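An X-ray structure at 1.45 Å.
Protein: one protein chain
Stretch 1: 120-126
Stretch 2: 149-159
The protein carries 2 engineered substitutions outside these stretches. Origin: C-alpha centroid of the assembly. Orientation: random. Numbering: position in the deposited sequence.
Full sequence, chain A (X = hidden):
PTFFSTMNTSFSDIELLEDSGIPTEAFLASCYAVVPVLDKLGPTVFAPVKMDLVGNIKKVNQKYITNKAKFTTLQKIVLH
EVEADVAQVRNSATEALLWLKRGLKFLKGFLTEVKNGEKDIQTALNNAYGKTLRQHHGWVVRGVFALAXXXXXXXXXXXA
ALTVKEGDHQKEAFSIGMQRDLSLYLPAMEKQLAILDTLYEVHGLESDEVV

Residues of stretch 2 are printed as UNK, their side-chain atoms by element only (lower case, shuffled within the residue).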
# COMPACT_ATOMS: atom_id res chain seq x y z
N ASP A 120 -2.13 5.29 20.08
CA ASP A 120 -2.39 6.62 19.58
C ASP A 120 -2.21 6.57 18.06
O ASP A 120 -1.09 6.53 17.56
CB ASP A 120 -1.46 7.66 20.23
CG ASP A 120 -1.84 9.09 19.90
OD1 ASP A 120 -2.11 9.42 18.76
OD2 ASP A 120 -1.93 9.89 20.81
N ILE A 121 -3.32 6.61 17.33
CA ILE A 121 -3.28 6.50 15.85
C ILE A 121 -2.54 7.63 15.21
O ILE A 121 -1.78 7.41 14.26
CB ILE A 121 -4.72 6.34 15.25
CG1 ILE A 121 -5.34 5.05 15.82
CG2 ILE A 121 -4.71 6.34 13.71
CD1 ILE A 121 -4.61 3.78 15.39
N GLN A 122 -2.72 8.86 15.71
CA GLN A 122 -1.92 9.98 15.23
C GLN A 122 -0.42 9.79 15.39
O GLN A 122 0.37 10.07 14.45
CB GLN A 122 -2.37 11.30 15.92
CG GLN A 122 -3.70 11.76 15.50
CD GLN A 122 -4.11 13.01 16.25
OE1 GLN A 122 -3.96 13.10 17.50
NE2 GLN A 122 -4.63 13.97 15.55
N THR A 123 -0.02 9.27 16.55
CA THR A 123 1.41 8.99 16.80
C THR A 123 1.95 7.96 15.78
O THR A 123 3.02 8.14 15.19
CB THR A 123 1.68 8.57 18.25
OG1 THR A 123 1.28 9.63 19.15
CG2 THR A 123 3.19 8.21 18.48
N ALA A 124 1.18 6.88 15.60
CA ALA A 124 1.54 5.82 14.69
C ALA A 124 1.71 6.36 13.24
O ALA A 124 2.71 6.05 12.54
CB ALA A 124 0.52 4.66 14.75
N LEU A 125 0.74 7.13 12.77
CA LEU A 125 0.74 7.72 11.43
C LEU A 125 1.87 8.68 11.26
O LEU A 125 2.62 8.60 10.26
CB LEU A 125 -0.56 8.43 11.16
CG LEU A 125 -1.82 7.59 10.91
CD1 LEU A 125 -3.07 8.47 11.04
CD2 LEU A 125 -1.74 6.83 9.56
N ASN A 126 2.10 9.54 12.23
CA ASN A 126 3.09 10.56 12.09
C ASN A 126 4.50 9.94 12.16
O ASN A 126 5.39 10.33 11.41
CB ASN A 126 2.94 11.63 13.17
CG ASN A 126 3.71 12.86 12.84
OD1 ASN A 126 3.65 13.34 11.72
ND2 ASN A 126 4.50 13.34 13.81
N UNK A 149 -3.99 13.95 9.33
CA UNK A 149 -3.56 13.48 10.63
C UNK A 149 -4.50 13.99 11.73
O UNK A 149 -4.86 13.25 12.68
c UNK A 149 -0.05 14.19 12.33
c UNK A 149 -1.32 12.00 12.24
c UNK A 149 -2.06 13.85 10.85
c UNK A 149 -1.42 13.51 12.18
N UNK A 150 -4.90 15.26 11.62
CA UNK A 150 -5.84 15.83 12.60
C UNK A 150 -7.16 15.10 12.65
O UNK A 150 -7.85 15.14 13.69
c UNK A 150 -4.90 19.58 12.21
c UNK A 150 -6.02 17.34 12.36
n UNK A 150 -3.37 20.71 10.10
c UNK A 150 -2.91 20.76 11.35
c UNK A 150 -4.79 18.15 12.69
n UNK A 150 -3.61 20.25 12.35
n UNK A 150 -1.75 21.32 11.61
N UNK A 151 -7.53 14.50 11.54
CA UNK A 151 -8.82 13.76 11.37
C UNK A 151 -8.65 12.25 11.61
O UNK A 151 -9.56 11.48 11.34
c UNK A 151 -9.44 13.98 9.97
N UNK A 152 -7.50 11.84 12.10
CA UNK A 152 -7.23 10.43 12.37
C UNK A 152 -8.29 9.85 13.30
O UNK A 152 -8.73 10.50 14.28
c UNK A 152 -5.85 10.24 12.96
N UNK A 153 -8.66 8.57 13.05
CA UNK A 153 -9.62 7.95 13.95
C UNK A 153 -9.07 7.62 15.35
O UNK A 153 -7.87 7.51 15.52
c UNK A 153 -8.23 7.66 11.99
c UNK A 153 -8.71 6.30 12.47
c UNK A 153 -9.96 6.66 13.22
N UNK A 154 -9.96 7.55 16.35
CA UNK A 154 -9.61 6.90 17.61
C UNK A 154 -9.15 5.47 17.35
O UNK A 154 -9.47 4.87 16.33
c UNK A 154 -10.78 6.84 18.59
o UNK A 154 -11.92 6.16 18.05
N UNK A 155 -8.37 4.94 18.27
CA UNK A 155 -7.99 3.53 18.20
C UNK A 155 -9.25 2.62 18.04
O UNK A 155 -9.29 1.75 17.19
c UNK A 155 -6.69 1.66 19.30
c UNK A 155 -7.02 -0.71 19.78
o UNK A 155 -5.48 -2.30 18.95
c UNK A 155 -5.59 1.33 18.57
c UNK A 155 -5.15 0.02 18.49
c UNK A 155 -7.15 3.10 19.40
c UNK A 155 -5.89 -0.99 19.08
c UNK A 155 -7.42 0.62 19.90
N UNK A 156 -10.28 2.83 18.87
CA UNK A 156 -11.49 2.03 18.78
C UNK A 156 -12.20 2.09 17.41
O UNK A 156 -12.66 1.09 16.92
c UNK A 156 -12.47 2.42 19.87
c UNK A 156 -14.55 1.69 21.12
o UNK A 156 -15.64 1.06 21.14
o UNK A 156 -14.15 2.41 22.08
c UNK A 156 -13.69 1.53 19.88
N UNK A 157 -12.29 3.27 16.81
CA UNK A 157 -12.90 3.42 15.50
C UNK A 157 -12.03 2.77 14.46
O UNK A 157 -12.57 2.20 13.46
c UNK A 157 -13.16 4.91 15.14
o UNK A 157 -15.08 4.75 16.60
o UNK A 157 -14.65 6.69 15.67
c UNK A 157 -14.39 5.48 15.85
N UNK A 158 -10.70 2.88 14.63
CA UNK A 158 -9.79 2.24 13.72
C UNK A 158 -9.97 0.71 13.71
O UNK A 158 -10.22 0.11 12.70
c UNK A 158 -7.21 2.28 11.85
c UNK A 158 -8.34 2.60 14.06
c UNK A 158 -5.54 0.35 12.90
c UNK A 158 -7.34 1.92 13.19
c UNK A 158 -5.45 0.67 11.56
c UNK A 158 -6.50 0.96 13.71
c UNK A 158 -6.28 1.65 11.03
N UNK A 159 -9.89 0.08 14.87
CA UNK A 159 -10.04 -1.36 14.89
C UNK A 159 -11.46 -1.78 14.48
O UNK A 159 -11.65 -2.87 13.88
c UNK A 159 -8.10 -1.78 16.42
c UNK A 159 -10.42 -1.43 17.37
c UNK A 159 -9.60 -1.98 16.21
O HOH W 1 -5.95 7.56 18.24

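Position 149 carries four side-chain carbons, forked at the second, with tips that touch Q122, L125 and N126; this is the pattern of leucine. L149 CD1 lies 3.9 Å from Q122 CB and 3.8 Å from L125 CB, and L149 CD2 lies 3.8 Å from N126 OD1. L149 thus covers a full turn of the opposing helix, and its length suits it: the CA-to-CB bond points sideways, but the branched end comes nearer.

Position 150 has three carbons, a nitrogen, and then a carbon bearing two more nitrogens: a guanidinium, hence arginine. R150 points away and is exposed, as befits a charged group; its CA lies 3.7 Å from Q122 NE2.

Position 151 has one side-chain carbon, directed away and making no contact, so it is alanine. Position 152 also has a single carbon, but its CB points toward stretch 1, 3.7 Å from Q122 CG, 3.8 Å from L125 CD1 and 4.1 Å from I121 CG2. A152 is small enough to let the backbone come close while its methyl still meets three side chains.

At 153, three carbons close a ring onto the backbone nitrogen, which only proline does. P153 CD lies 4.1 Å from I121 CG2, and its carbonyl O is 3.4 Å from I121 CB. The ring holds phi near -70°, which suits the extended backbone (phi/psi -71/155) of this link between two helices.

Position 154 has one carbon and one oxygen: serine. S154 points away and caps the following helix, its OG accepting from the backbone N of 157 at 3.2 Å.

Position 155 has a carbon and a six-carbon ring bearing oxygen, a tyrosine. Y155 CD1 is 4.1 Å from I121 CD1, so the ring contributes its carbon framework here.

Position 156, with three carbons and two terminal oxygens, is glutamate; position 157, with two carbons and two oxygens, is aspartate. E156 and D157 are exposed and touch nothing on stretch 1.

Position 158 has a carbon and a six-carbon ring without oxygen: phenylalanine. F158 is buried and points toward stretch 1, with CD2 3.8 Å from I121 CD1; an apolar ring suits that setting. Position 159, one carbon carrying two more, is valine; V159 is buried but does not reach stretch 1.

The contact centres on I121, whose side chain meets A152, P153, Y155 and F158. Beside this apolar cluster, Q122 NE2 donates to L149 O at 3.0 Å with a nearly straight angle of 167°. A water accepts from I121 N at 2.9 Å and donates weakly to P153 O at 3.3 Å, bridging the two backbones.

Stretch 2 (149-159) LRAAPSYEDFV
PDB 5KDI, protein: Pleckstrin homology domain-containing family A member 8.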